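Local atomic coordinates of spike protein P5 (Enterobacteria phage PRD1, PDB entry 1YQ5), a protein that forms, as a homotrimer together with proteins P31 and P2, the spike complexes at the five-fold capsid vertices and is essential for viral infectivity. Residues 107-112 and 118-123; 22-27 and 76-81; 42-47 and 138-143; 7-12 and 49-54; 71-76 and 97-102. One frame throughout, in Å; residues are numbered along the deposited sequence.

Contact 1. Residues 107-112 and 118-123; sequences IYCNVL and DVLKFS
Asp-118 meets Val-111 and Leu-112 where the chain crosses between the two sheets of a beta jelly-roll. Strand 100-109 lies in one sheet and strand 119-126 in the other. The loop between them passes from one sheet to the other at this end of the sandwich. This domain is the C-terminal part of P5, and its family is grouped with C1q and TNF.

The Asp-118 side chain shows how the turn is held. CB sits 4.0 Å from Val-111 CG1. With chi1 at -55°, CG stands opposite the carbonyl carbon of Asp-118 and the carboxylate reaches the 107-112 backbone. CG is 3.5 Å from the same valine methyl. OD1 accepts a hydrogen bond from Leu-112 N at 2.8 Å. The N-H...O angle is 158°; OD1 is met on its syn side, 32° out of the carboxylate plane. OD2 takes two further backbone bonds, from Gly-113 N and Val-114 N. Three amides thus grip one buried carboxylate, which would probably stabilise its negative charge. OD2 also lies close to Val-111 CG1, at 3.2 Å. The side chains of Val-111 and Leu-112 each lie across that of Asp-118.

Deeper in, the contact becomes apolar. Tyr-83, on strand 76-83, packs against Cys-109, Val-111, Asp-118 and Leu-120. The end of Leu-120 comes across from the second sheet. Its CD2 lies 4.2 Å from Cys-109 SG and 4.4 Å from Ile-107 CD1.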
# COMPACT_ATOMS: atom_id res chain seq x y z
N ILE A 107 -1.10 5.12 -8.71
CA ILE A 107 -1.06 4.86 -10.14
C ILE A 107 -1.35 6.10 -10.96
O ILE A 107 -1.88 7.09 -10.45
CB ILE A 107 -2.12 3.80 -10.52
CG1 ILE A 107 -3.52 4.31 -10.15
CG2 ILE A 107 -1.83 2.49 -9.81
CD1 ILE A 107 -4.66 3.41 -10.58
N TYR A 108 -0.99 6.05 -12.24
CA TYR A 108 -1.26 7.16 -13.14
C TYR A 108 -2.54 6.82 -13.88
O TYR A 108 -2.69 5.71 -14.41
CB TYR A 108 -0.14 7.35 -14.17
CG TYR A 108 -0.45 8.50 -15.10
CD1 TYR A 108 -0.28 9.82 -14.67
CD2 TYR A 108 -0.98 8.27 -16.37
CE1 TYR A 108 -0.64 10.89 -15.49
CE2 TYR A 108 -1.33 9.34 -17.20
CZ TYR A 108 -1.16 10.64 -16.75
OH TYR A 108 -1.52 11.70 -17.54
N CYS A 109 -3.47 7.77 -13.92
CA CYS A 109 -4.74 7.56 -14.60
C CYS A 109 -4.92 8.54 -15.74
O CYS A 109 -4.87 9.75 -15.54
CB CYS A 109 -5.92 7.74 -13.63
SG CYS A 109 -6.00 6.55 -12.28
N ASN A 110 -5.12 8.00 -16.94
CA ASN A 110 -5.36 8.86 -18.09
C ASN A 110 -6.88 8.97 -18.18
O ASN A 110 -7.58 7.96 -18.20
CB ASN A 110 -4.81 8.23 -19.37
CG ASN A 110 -5.12 9.07 -20.59
OD1 ASN A 110 -4.83 10.26 -20.62
ND2 ASN A 110 -5.71 8.45 -21.61
N VAL A 111 -7.38 10.20 -18.22
CA VAL A 111 -8.82 10.41 -18.33
C VAL A 111 -9.13 10.80 -19.77
O VAL A 111 -8.69 11.85 -20.24
CB VAL A 111 -9.27 11.53 -17.37
CG1 VAL A 111 -10.75 11.83 -17.58
CG2 VAL A 111 -9.01 11.10 -15.93
N LEU A 112 -9.88 9.95 -20.45
CA LEU A 112 -10.24 10.18 -21.85
C LEU A 112 -11.36 11.18 -22.04
O LEU A 112 -11.51 11.76 -23.12
CB LEU A 112 -10.64 8.85 -22.49
CG LEU A 112 -9.57 7.75 -22.51
CD1 LEU A 112 -10.22 6.41 -22.82
CD2 LEU A 112 -8.51 8.09 -23.54
N ASP A 118 -13.64 6.26 -17.93
CA ASP A 118 -12.81 6.87 -16.88
C ASP A 118 -13.37 6.57 -15.50
O ASP A 118 -13.87 7.46 -14.81
CB ASP A 118 -12.72 8.38 -17.09
CG ASP A 118 -12.22 8.76 -18.47
OD1 ASP A 118 -11.34 8.04 -18.99
OD2 ASP A 118 -12.69 9.77 -19.03
N VAL A 119 -13.28 5.31 -15.09
CA VAL A 119 -13.80 4.91 -13.80
C VAL A 119 -12.93 3.88 -13.10
O VAL A 119 -12.46 2.92 -13.71
CB VAL A 119 -15.23 4.32 -13.94
CG1 VAL A 119 -15.22 3.16 -14.92
CG2 VAL A 119 -15.75 3.85 -12.58
N LEU A 120 -12.70 4.10 -11.81
CA LEU A 120 -11.92 3.17 -11.01
C LEU A 120 -12.91 2.11 -10.58
O LEU A 120 -13.94 2.43 -9.97
CB LEU A 120 -11.35 3.89 -9.78
CG LEU A 120 -10.23 4.90 -10.04
CD1 LEU A 120 -10.00 5.75 -8.81
CD2 LEU A 120 -8.95 4.16 -10.43
N LYS A 121 -12.62 0.85 -10.90
CA LYS A 121 -13.51 -0.25 -10.53
C LYS A 121 -12.92 -1.04 -9.37
O LYS A 121 -11.72 -1.31 -9.34
CB LYS A 121 -13.75 -1.16 -11.74
CG LYS A 121 -14.44 -0.46 -12.91
CD LYS A 121 -14.65 -1.42 -14.08
CE LYS A 121 -15.41 -0.75 -15.21
NZ LYS A 121 -15.63 -1.68 -16.35
N PHE A 122 -13.77 -1.42 -8.42
CA PHE A 122 -13.31 -2.15 -7.24
C PHE A 122 -14.05 -3.47 -7.03
O PHE A 122 -15.25 -3.58 -7.31
CB PHE A 122 -13.49 -1.29 -5.98
CG PHE A 122 -12.78 0.03 -6.04
CD1 PHE A 122 -13.33 1.11 -6.74
CD2 PHE A 122 -11.55 0.20 -5.41
CE1 PHE A 122 -12.67 2.33 -6.80
CE2 PHE A 122 -10.88 1.42 -5.47
CZ PHE A 122 -11.44 2.49 -6.17
N SER A 123 -13.33 -4.45 -6.51
CA SER A 123 -13.91 -5.75 -6.21
C SER A 123 -13.02 -6.55 -5.27
O SER A 123 -11.80 -6.38 -5.24
CB SER A 123 -14.12 -6.57 -7.49
OG SER A 123 -14.84 -7.76 -7.20

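Contact 2. Residues 22-27 and 76-81; sequences AANALT and NYLLRV
Segments 22-27 and 76-81 run in roughly the same direction without pairing, with the CA of Leu-26 7.7 Å from the CA of Arg-80 and the CA of Asn-24 8.1 Å from the CA of Leu-78. The space between them is filled by side chains, chiefly that of Leu-26. Its CB lies over one face of the Arg-80 guanidinium, 3.3 Å above the plane and displaced toward the rim. The nearest atom of the group to CB is NH1, at 3.5 Å. Leu-26 CD1 reaches back along the arginine and meets Arg-80 CB at 3.8 Å.

Arg-80 extends from the strand with chi1 and chi2 both anti, then bends at chi3 (76°). The bend lays the guanidinium beside the loop. NH2 makes a weak, bent bond to Leu-26 O at 3.1 Å. A water in the guanidinium plane, at the edge, accepts from NH1 and donates to the same oxygen. The charge has a stronger partner in Asp-28, which forms a salt bridge with NH2.

In the jelly-roll, strand 76-83 lies between strands 119-126 and 86-93. The 22-27 loop runs along the outer face of this sheet, on the side opposite Leu-79. Leu-26 CD2 is 4.5 Å from Leu-78 CB. Farther along, Asn-24 points its CB away, yet its amide swings back, and ND2 comes 4.0 Å from Leu-78 CD1. A second subunit of the trimer packs here, with its Leu-97 against Asn-24 and Leu-26.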
# COMPACT_ATOMS: atom_id res chain seq x y z
N ALA A 22 -20.32 -13.17 -3.25
CA ALA A 22 -20.02 -14.55 -3.61
C ALA A 22 -18.56 -14.94 -3.38
O ALA A 22 -17.66 -14.12 -3.51
CB ALA A 22 -20.40 -14.80 -5.07
N ALA A 23 -18.35 -16.20 -3.02
CA ALA A 23 -17.01 -16.70 -2.78
C ALA A 23 -16.27 -16.92 -4.10
O ALA A 23 -16.88 -17.16 -5.14
CB ALA A 23 -17.07 -18.01 -2.00
N ASN A 24 -14.95 -16.81 -4.05
CA ASN A 24 -14.07 -17.04 -5.19
C ASN A 24 -14.53 -16.48 -6.53
O ASN A 24 -14.59 -17.20 -7.52
CB ASN A 24 -13.83 -18.54 -5.36
CG ASN A 24 -12.50 -18.84 -6.01
OD1 ASN A 24 -12.34 -19.83 -6.72
ND2 ASN A 24 -11.53 -17.98 -5.76
N ALA A 25 -14.84 -15.19 -6.55
CA ALA A 25 -15.26 -14.53 -7.77
C ALA A 25 -15.06 -13.03 -7.56
O ALA A 25 -15.15 -12.55 -6.43
CB ALA A 25 -16.73 -14.83 -8.07
N LEU A 26 -14.78 -12.30 -8.63
CA LEU A 26 -14.60 -10.87 -8.51
C LEU A 26 -15.55 -10.11 -9.41
O LEU A 26 -15.31 -9.95 -10.60
CB LEU A 26 -13.15 -10.48 -8.83
CG LEU A 26 -12.10 -10.93 -7.82
CD1 LEU A 26 -10.72 -10.53 -8.33
CD2 LEU A 26 -12.37 -10.28 -6.46
N THR A 27 -16.65 -9.64 -8.82
CA THR A 27 -17.65 -8.87 -9.55
C THR A 27 -17.51 -7.44 -9.07
O THR A 27 -17.61 -7.18 -7.87
CB THR A 27 -19.08 -9.38 -9.24
OG1 THR A 27 -19.19 -10.76 -9.60
CG2 THR A 27 -20.12 -8.57 -10.02
N ASN A 76 -8.29 -17.01 1.50
CA ASN A 76 -7.59 -15.78 1.19
C ASN A 76 -8.54 -14.71 0.68
O ASN A 76 -9.42 -14.99 -0.14
CB ASN A 76 -6.53 -16.02 0.12
CG ASN A 76 -5.49 -17.02 0.55
OD1 ASN A 76 -4.70 -16.76 1.45
ND2 ASN A 76 -5.49 -18.19 -0.09
N TYR A 77 -8.37 -13.50 1.18
CA TYR A 77 -9.17 -12.39 0.71
C TYR A 77 -8.48 -11.92 -0.57
O TYR A 77 -7.27 -11.67 -0.58
CB TYR A 77 -9.22 -11.27 1.74
CG TYR A 77 -10.22 -11.53 2.84
CD1 TYR A 77 -9.87 -12.26 3.97
CD2 TYR A 77 -11.54 -11.09 2.72
CE1 TYR A 77 -10.82 -12.54 4.97
CE2 TYR A 77 -12.49 -11.36 3.70
CZ TYR A 77 -12.12 -12.08 4.82
OH TYR A 77 -13.07 -12.35 5.79
N LEU A 78 -9.25 -11.83 -1.65
CA LEU A 78 -8.73 -11.40 -2.94
C LEU A 78 -9.24 -9.99 -3.22
O LEU A 78 -10.44 -9.73 -3.16
CB LEU A 78 -9.21 -12.34 -4.04
CG LEU A 78 -9.06 -13.84 -3.77
CD1 LEU A 78 -9.58 -14.61 -4.97
CD2 LEU A 78 -7.61 -14.19 -3.48
N LEU A 79 -8.32 -9.08 -3.54
CA LEU A 79 -8.71 -7.71 -3.83
C LEU A 79 -8.25 -7.27 -5.21
O LEU A 79 -7.17 -7.65 -5.66
CB LEU A 79 -8.15 -6.75 -2.77
CG LEU A 79 -8.73 -6.90 -1.36
CD1 LEU A 79 -8.19 -8.16 -0.72
CD2 LEU A 79 -8.36 -5.69 -0.52
N ARG A 80 -9.08 -6.47 -5.87
CA ARG A 80 -8.74 -5.99 -7.20
C ARG A 80 -9.26 -4.59 -7.49
O ARG A 80 -10.38 -4.24 -7.14
CB ARG A 80 -9.31 -6.95 -8.26
CG ARG A 80 -9.03 -6.51 -9.69
CD ARG A 80 -9.72 -7.43 -10.69
NE ARG A 80 -11.16 -7.18 -10.76
CZ ARG A 80 -12.04 -8.03 -11.26
NH1 ARG A 80 -11.65 -9.22 -11.73
NH2 ARG A 80 -13.32 -7.70 -11.33
N VAL A 81 -8.40 -3.81 -8.14
CA VAL A 81 -8.72 -2.45 -8.54
C VAL A 81 -8.41 -2.38 -10.03
O VAL A 81 -7.36 -2.86 -10.46
CB VAL A 81 -7.85 -1.40 -7.83
CG1 VAL A 81 -8.15 -0.01 -8.40
CG2 VAL A 81 -8.11 -1.43 -6.34
O HOH W 1 -13.37 -11.43 -12.73

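Contact 3. Residues 42-47 and 138-143; sequences TGLTKS and ITAAKI
The interior of the jelly-roll sandwich is crossed here by one leucine, Leu-44, which reaches from one sheet to the backbone of Ala-140 in the other. Strands 44-46 and 138-142 belong to opposite sheets and face each other across the core. Their axes come within 8.9 Å and run nearly antiparallel, at 157°. They are joined by van der Waals packing.

CD1 of Leu-44 makes the nearest approaches. It lies 3.5 Å from Ala-140 O and 3.9 Å from Ala-140 C. The same methyl is 4.2 Å from Ala-141 CA and 4.2 Å from Lys-142 N. Within segment 138-143, it meets mainly peptide backbone. Ala-140 points its CB toward Leu-44, 4.3 Å from Leu-44 CD1. The Leu-44 chain is extended after CB, with chi2 at 162°, which carries CD1 across to strand 138-142.

Lys-142 sets out toward strand 44-46, then its chain turns off to Asn-144, whose terminal carboxylate pairs with NZ in a salt bridge.

Around this spot Leu-44 is flanked by Leu-7 of strand 5-11, Tyr-61 of strand 59-68, and Ile-51 and Leu-53 of strand 51-53. Strand 135-142 lies between strands 5-11 and 59-68. Its other face, at Thr-139 and Ala-141, packs on Leu-106 of a third subunit.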
# COMPACT_ATOMS: atom_id res chain seq x y z
N THR A 42 -14.68 17.92 -6.82
CA THR A 42 -15.72 17.22 -7.56
C THR A 42 -15.17 16.28 -8.63
O THR A 42 -15.93 15.75 -9.44
CB THR A 42 -16.65 18.23 -8.26
OG1 THR A 42 -15.86 19.07 -9.12
CG2 THR A 42 -17.36 19.10 -7.24
N GLY A 43 -13.86 16.08 -8.62
CA GLY A 43 -13.25 15.21 -9.62
C GLY A 43 -13.48 13.72 -9.43
O GLY A 43 -13.38 12.96 -10.39
N LEU A 44 -13.77 13.31 -8.20
CA LEU A 44 -14.01 11.91 -7.89
C LEU A 44 -15.38 11.73 -7.27
O LEU A 44 -15.66 12.27 -6.20
CB LEU A 44 -12.93 11.40 -6.93
CG LEU A 44 -11.51 11.34 -7.50
CD1 LEU A 44 -10.50 11.25 -6.36
CD2 LEU A 44 -11.40 10.13 -8.41
N THR A 45 -16.23 10.95 -7.93
CA THR A 45 -17.59 10.73 -7.45
C THR A 45 -17.99 9.26 -7.53
O THR A 45 -17.59 8.54 -8.45
CB THR A 45 -18.58 11.55 -8.27
OG1 THR A 45 -18.47 11.19 -9.65
CG2 THR A 45 -18.27 13.04 -8.14
N LYS A 46 -18.79 8.81 -6.57
CA LYS A 46 -19.25 7.42 -6.54
C LYS A 46 -20.34 7.20 -7.58
O LYS A 46 -21.12 8.11 -7.88
CB LYS A 46 -19.78 7.06 -5.15
CG LYS A 46 -20.98 7.90 -4.69
CD LYS A 46 -21.29 7.65 -3.21
CE LYS A 46 -22.48 8.48 -2.74
NZ LYS A 46 -22.68 8.36 -1.26
N SER A 47 -20.39 5.99 -8.13
CA SER A 47 -21.41 5.65 -9.12
C SER A 47 -21.64 4.15 -9.11
O SER A 47 -20.94 3.41 -8.42
CB SER A 47 -20.94 6.07 -10.52
OG SER A 47 -20.06 5.09 -11.06
N ILE A 138 -13.10 2.38 0.89
CA ILE A 138 -12.44 2.68 -0.37
C ILE A 138 -12.15 4.17 -0.40
O ILE A 138 -13.06 4.99 -0.24
CB ILE A 138 -13.33 2.30 -1.57
CG1 ILE A 138 -13.53 0.78 -1.59
CG2 ILE A 138 -12.70 2.80 -2.86
CD1 ILE A 138 -14.56 0.31 -2.61
N THR A 139 -10.89 4.53 -0.58
CA THR A 139 -10.49 5.93 -0.61
C THR A 139 -9.56 6.20 -1.79
O THR A 139 -8.61 5.45 -2.03
CB THR A 139 -9.76 6.33 0.69
OG1 THR A 139 -10.64 6.17 1.80
CG2 THR A 139 -9.29 7.78 0.62
N ALA A 140 -9.85 7.27 -2.52
CA ALA A 140 -9.03 7.65 -3.66
C ALA A 140 -8.77 9.15 -3.58
O ALA A 140 -9.66 9.93 -3.24
CB ALA A 140 -9.73 7.30 -4.96
N ALA A 141 -7.54 9.54 -3.88
CA ALA A 141 -7.17 10.95 -3.86
C ALA A 141 -6.24 11.26 -5.01
O ALA A 141 -5.30 10.51 -5.29
CB ALA A 141 -6.50 11.30 -2.53
N LYS A 142 -6.51 12.37 -5.70
CA LYS A 142 -5.67 12.80 -6.81
C LYS A 142 -4.53 13.57 -6.17
O LYS A 142 -4.75 14.63 -5.59
CB LYS A 142 -6.47 13.72 -7.73
CG LYS A 142 -5.73 14.18 -8.98
CD LYS A 142 -6.62 15.08 -9.84
CE LYS A 142 -5.96 15.41 -11.16
NZ LYS A 142 -4.66 16.12 -10.97
N ILE A 143 -3.31 13.05 -6.26
CA ILE A 143 -2.18 13.74 -5.64
C ILE A 143 -1.36 14.60 -6.60
O ILE A 143 -0.44 15.30 -6.17
CB ILE A 143 -1.23 12.77 -4.91
CG1 ILE A 143 -0.46 11.92 -5.91
CG2 ILE A 143 -2.03 11.87 -3.96
CD1 ILE A 143 0.72 11.21 -5.30

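Contact 4. Residues 7-12 and 49-54; sequences LSLMYS and AGIQLA
Ile-51 faces Leu-7 and Leu-9 across the core of the jelly-roll. It is the residue of segment 49-54 that makes the contact. The segment begins at Ala-49 and Gly-50, in the turn that leads out of strand 44-46. Both of their backbone N atoms bond to Ser-47 OG. Gly-50 has phi 148° and psi -127°, a conformation that would press a side-chain carbon into the carbonyl oxygen of Ala-49.

Ile-51 comes next and points its side chain inward. Its two branches split the work. CG2 stands anti to the backbone N and lies 4.1 Å from Leu-7 CD2. CD1, at the end of the other branch, is 4.2 Å from that same Leu-7 methyl. CD1 also meets Leu-9 CD1 at 4.2 Å. Leu-7 CD2 therefore sits against both ends of the isoleucine, and the two side chains approach at a slant. All three residues are buried.

Gln-52 turns off the other way, beside Thr-45 and Val-119. Leu-53 points inward again, but packs on Leu-44, Leu-120 and Val-111 instead of segment 7-12. Ala-54 closes the segment with a backbone bond to Gly-43.

Strand 51-53 runs between strands 44-46 and 119-126 in one sheet. Strand 5-11 runs between strands 35-40 and 135-142 in the other. Leu-44 and Phe-122 also touch Ile-51, and Thr-36 lies beside Leu-7 and Leu-9.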
# COMPACT_ATOMS: atom_id res chain seq x y z
N LEU A 7 -12.13 11.13 -2.42
CA LEU A 7 -13.41 10.54 -2.06
C LEU A 7 -13.13 9.33 -1.18
O LEU A 7 -12.32 8.48 -1.53
CB LEU A 7 -14.17 10.10 -3.32
CG LEU A 7 -15.55 9.49 -3.07
CD1 LEU A 7 -16.44 10.53 -2.43
CD2 LEU A 7 -16.15 9.01 -4.39
N SER A 8 -13.78 9.28 -0.03
CA SER A 8 -13.62 8.17 0.90
C SER A 8 -15.00 7.58 1.16
O SER A 8 -15.93 8.30 1.52
CB SER A 8 -12.98 8.67 2.21
OG SER A 8 -12.67 7.58 3.07
N LEU A 9 -15.12 6.27 0.97
CA LEU A 9 -16.40 5.60 1.13
C LEU A 9 -16.36 4.43 2.10
O LEU A 9 -15.33 3.78 2.28
CB LEU A 9 -16.89 5.08 -0.23
CG LEU A 9 -16.85 6.02 -1.43
CD1 LEU A 9 -17.11 5.23 -2.70
CD2 LEU A 9 -17.88 7.13 -1.26
N MSE A 10 -17.51 4.16 2.70
CA MSE A 10 -17.66 3.03 3.61
C MSE A 10 -18.76 2.19 2.95
O MSE A 10 -19.89 2.65 2.77
CB MSE A 10 -18.09 3.50 5.00
CG MSE A 10 -17.97 2.43 6.08
SE MSE A 10 -19.42 1.15 6.02
CE MSE A 10 -20.78 2.27 6.83
N TYR A 11 -18.40 0.97 2.57
CA TYR A 11 -19.27 0.04 1.87
C TYR A 11 -19.61 -1.16 2.76
O TYR A 11 -18.71 -1.81 3.31
CB TYR A 11 -18.52 -0.42 0.62
CG TYR A 11 -19.33 -1.04 -0.50
CD1 TYR A 11 -20.40 -0.35 -1.09
CD2 TYR A 11 -18.97 -2.26 -1.05
CE1 TYR A 11 -21.07 -0.87 -2.20
CE2 TYR A 11 -19.62 -2.79 -2.17
CZ TYR A 11 -20.67 -2.09 -2.74
OH TYR A 11 -21.30 -2.59 -3.86
N SER A 12 -20.90 -1.45 2.92
CA SER A 12 -21.35 -2.57 3.75
C SER A 12 -22.71 -3.04 3.24
O SER A 12 -23.26 -2.44 2.32
CB SER A 12 -21.50 -2.13 5.20
OG SER A 12 -22.60 -1.24 5.33
N ALA A 49 -20.89 2.22 -11.31
CA ALA A 49 -19.74 1.60 -11.97
C ALA A 49 -18.48 1.54 -11.09
O ALA A 49 -17.62 0.69 -11.30
CB ALA A 49 -19.42 2.34 -13.27
N GLY A 50 -18.39 2.44 -10.13
CA GLY A 50 -17.24 2.49 -9.23
C GLY A 50 -17.02 3.94 -8.85
O GLY A 50 -17.95 4.59 -8.38
N ILE A 51 -15.81 4.45 -9.05
CA ILE A 51 -15.55 5.85 -8.75
C ILE A 51 -15.18 6.54 -10.06
O ILE A 51 -14.17 6.20 -10.68
CB ILE A 51 -14.42 6.03 -7.73
CG1 ILE A 51 -14.85 5.47 -6.37
CG2 ILE A 51 -14.09 7.52 -7.58
CD1 ILE A 51 -13.81 5.64 -5.27
N GLN A 52 -16.02 7.48 -10.47
CA GLN A 52 -15.83 8.22 -11.71
C GLN A 52 -14.77 9.31 -11.60
O GLN A 52 -14.68 10.01 -10.59
CB GLN A 52 -17.13 8.90 -12.13
CG GLN A 52 -18.36 8.00 -12.24
CD GLN A 52 -18.30 7.07 -13.43
OE1 GLN A 52 -17.82 7.45 -14.50
NE2 GLN A 52 -18.81 5.86 -13.25
N LEU A 53 -13.97 9.47 -12.66
CA LEU A 53 -12.96 10.52 -12.71
C LEU A 53 -13.50 11.53 -13.71
O LEU A 53 -13.75 11.19 -14.86
CB LEU A 53 -11.61 9.99 -13.19
CG LEU A 53 -10.70 9.36 -12.12
CD1 LEU A 53 -11.32 8.09 -11.58
CD2 LEU A 53 -9.33 9.07 -12.73
N ALA A 54 -13.69 12.77 -13.26
CA ALA A 54 -14.21 13.83 -14.13
C ALA A 54 -13.25 14.16 -15.26
O ALA A 54 -12.04 13.98 -15.14
CB ALA A 54 -14.50 15.08 -13.30

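Contact 5. Residues 71-76 and 97-102; sequences TVTTGN and LTAGGT
The methyl of Ala-99 meets the oxygen end of the flat peptide group joining Val-72 to Thr-73. It comes from above the peptide plane and past the oxygen, not over the middle of the face; CB of Ala-99 is 3.8 Å from Val-72 O. Val-72 O also accepts a hydrogen bond from the hydroxyl of Tyr-77.

This is loop-to-loop packing at one end of the jelly-roll. The 71-76 loop connects strand 59-68 in one sheet to strand 76-83 in the other. Segment 97-102 leads from a loop into strand 100-109.

Ala-99 is the centre of an inverse gamma turn. The turn is closed by a weak bond of 2.9 Å from Gly-100 N to Thr-98 O. Ala-99 also has a backbone bond with Asn-69, which ties the turn to the chain just before the 71-76 loop. The CA atoms of Thr-73 and Ala-99 are 5.0 Å apart.

A third subunit of the trimer lies beside segment 97-102. Its Val-89 O bonds to Thr-102 OG1, and its Asn-24 packs on Leu-97.

Thr-73 turns a methyl, not its hydroxyl, toward the alanine. With OG1 at chi1 60°, CG2 stands opposite the carbonyl carbon and comes 4.1 Å from Ala-99 CB.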
# COMPACT_ATOMS: atom_id res chain seq x y z
N THR A 71 -16.10 -12.70 10.67
CA THR A 71 -16.68 -14.03 10.74
C THR A 71 -16.14 -14.99 9.67
O THR A 71 -16.56 -16.15 9.60
CB THR A 71 -18.21 -13.97 10.65
OG1 THR A 71 -18.60 -13.10 9.58
CG2 THR A 71 -18.78 -13.45 11.97
N VAL A 72 -15.24 -14.50 8.83
CA VAL A 72 -14.62 -15.34 7.80
C VAL A 72 -13.12 -15.21 8.02
O VAL A 72 -12.50 -14.22 7.65
CB VAL A 72 -15.01 -14.88 6.37
CG1 VAL A 72 -14.20 -15.65 5.33
CG2 VAL A 72 -16.50 -15.13 6.14
N THR A 73 -12.56 -16.23 8.65
CA THR A 73 -11.14 -16.25 9.00
C THR A 73 -10.33 -17.31 8.29
O THR A 73 -9.23 -17.64 8.72
CB THR A 73 -10.99 -16.48 10.51
OG1 THR A 73 -11.58 -17.74 10.84
CG2 THR A 73 -11.68 -15.38 11.30
N THR A 74 -10.88 -17.86 7.21
CA THR A 74 -10.19 -18.89 6.45
C THR A 74 -10.02 -18.47 4.99
O THR A 74 -10.63 -17.51 4.54
CB THR A 74 -10.98 -20.22 6.49
OG1 THR A 74 -12.32 -19.99 6.05
CG2 THR A 74 -11.01 -20.78 7.90
N GLY A 75 -9.19 -19.21 4.26
CA GLY A 75 -8.96 -18.89 2.86
C GLY A 75 -8.17 -17.61 2.68
O GLY A 75 -7.47 -17.17 3.59
N ASN A 76 -8.29 -17.01 1.50
CA ASN A 76 -7.59 -15.78 1.19
C ASN A 76 -8.54 -14.71 0.68
O ASN A 76 -9.42 -14.99 -0.14
CB ASN A 76 -6.53 -16.02 0.12
CG ASN A 76 -5.49 -17.02 0.55
OD1 ASN A 76 -4.70 -16.76 1.45
ND2 ASN A 76 -5.49 -18.19 -0.09
N LEU A 97 -6.86 -13.16 13.56
CA LEU A 97 -6.18 -11.89 13.82
C LEU A 97 -6.21 -10.96 12.61
O LEU A 97 -6.13 -9.73 12.75
CB LEU A 97 -4.73 -12.15 14.23
CG LEU A 97 -4.56 -12.78 15.62
CD1 LEU A 97 -3.12 -13.22 15.84
CD2 LEU A 97 -4.99 -11.76 16.67
N THR A 98 -6.33 -11.53 11.42
CA THR A 98 -6.37 -10.74 10.20
C THR A 98 -7.51 -11.23 9.32
O THR A 98 -7.28 -11.82 8.26
CB THR A 98 -5.03 -10.84 9.42
OG1 THR A 98 -4.80 -12.20 9.02
CG2 THR A 98 -3.88 -10.38 10.28
N ALA A 99 -8.73 -10.98 9.76
CA ALA A 99 -9.93 -11.40 9.05
C ALA A 99 -10.29 -10.41 7.95
O ALA A 99 -11.36 -9.80 7.97
CB ALA A 99 -11.09 -11.56 10.03
N GLY A 100 -9.39 -10.25 6.99
CA GLY A 100 -9.64 -9.34 5.90
C GLY A 100 -8.40 -9.12 5.06
O GLY A 100 -7.49 -9.94 5.07
N GLY A 101 -8.36 -8.00 4.36
CA GLY A 101 -7.22 -7.71 3.52
C GLY A 101 -7.09 -6.24 3.20
O GLY A 101 -7.94 -5.43 3.57
N THR A 102 -6.03 -5.90 2.48
CA THR A 102 -5.76 -4.52 2.12
C THR A 102 -5.03 -4.42 0.78
O THR A 102 -4.18 -5.25 0.47
CB THR A 102 -4.85 -3.86 3.18
OG1 THR A 102 -5.52 -3.81 4.45
CG2 THR A 102 -4.46 -2.45 2.74

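Contacts 3 and 4 are close neighbours in the core, their centres about 6 Å apart. Leu-7 CD2 of contact 4 packs 3.4 Å from Lys-46 N of contact 3. Contact 1 lies about 10 Å from contact 3 and 11 Å from contact 4, centre to centre. It joins contact 4 through backbone pairing of strands 119-126 and 51-53, and contact 3 through Phe-122 packing on Ile-138. Contacts 2 and 5 share Asn-76, with centres about 12 Å apart, and Tyr-77 bridges them. Strand 100-109 links contacts 1 and 5 at its two ends, centres about 27 Å apart. Contact 2 packs Asn-24 on Leu-97 of the second subunit, contact 5 Leu-97 on Asn-24 of the third.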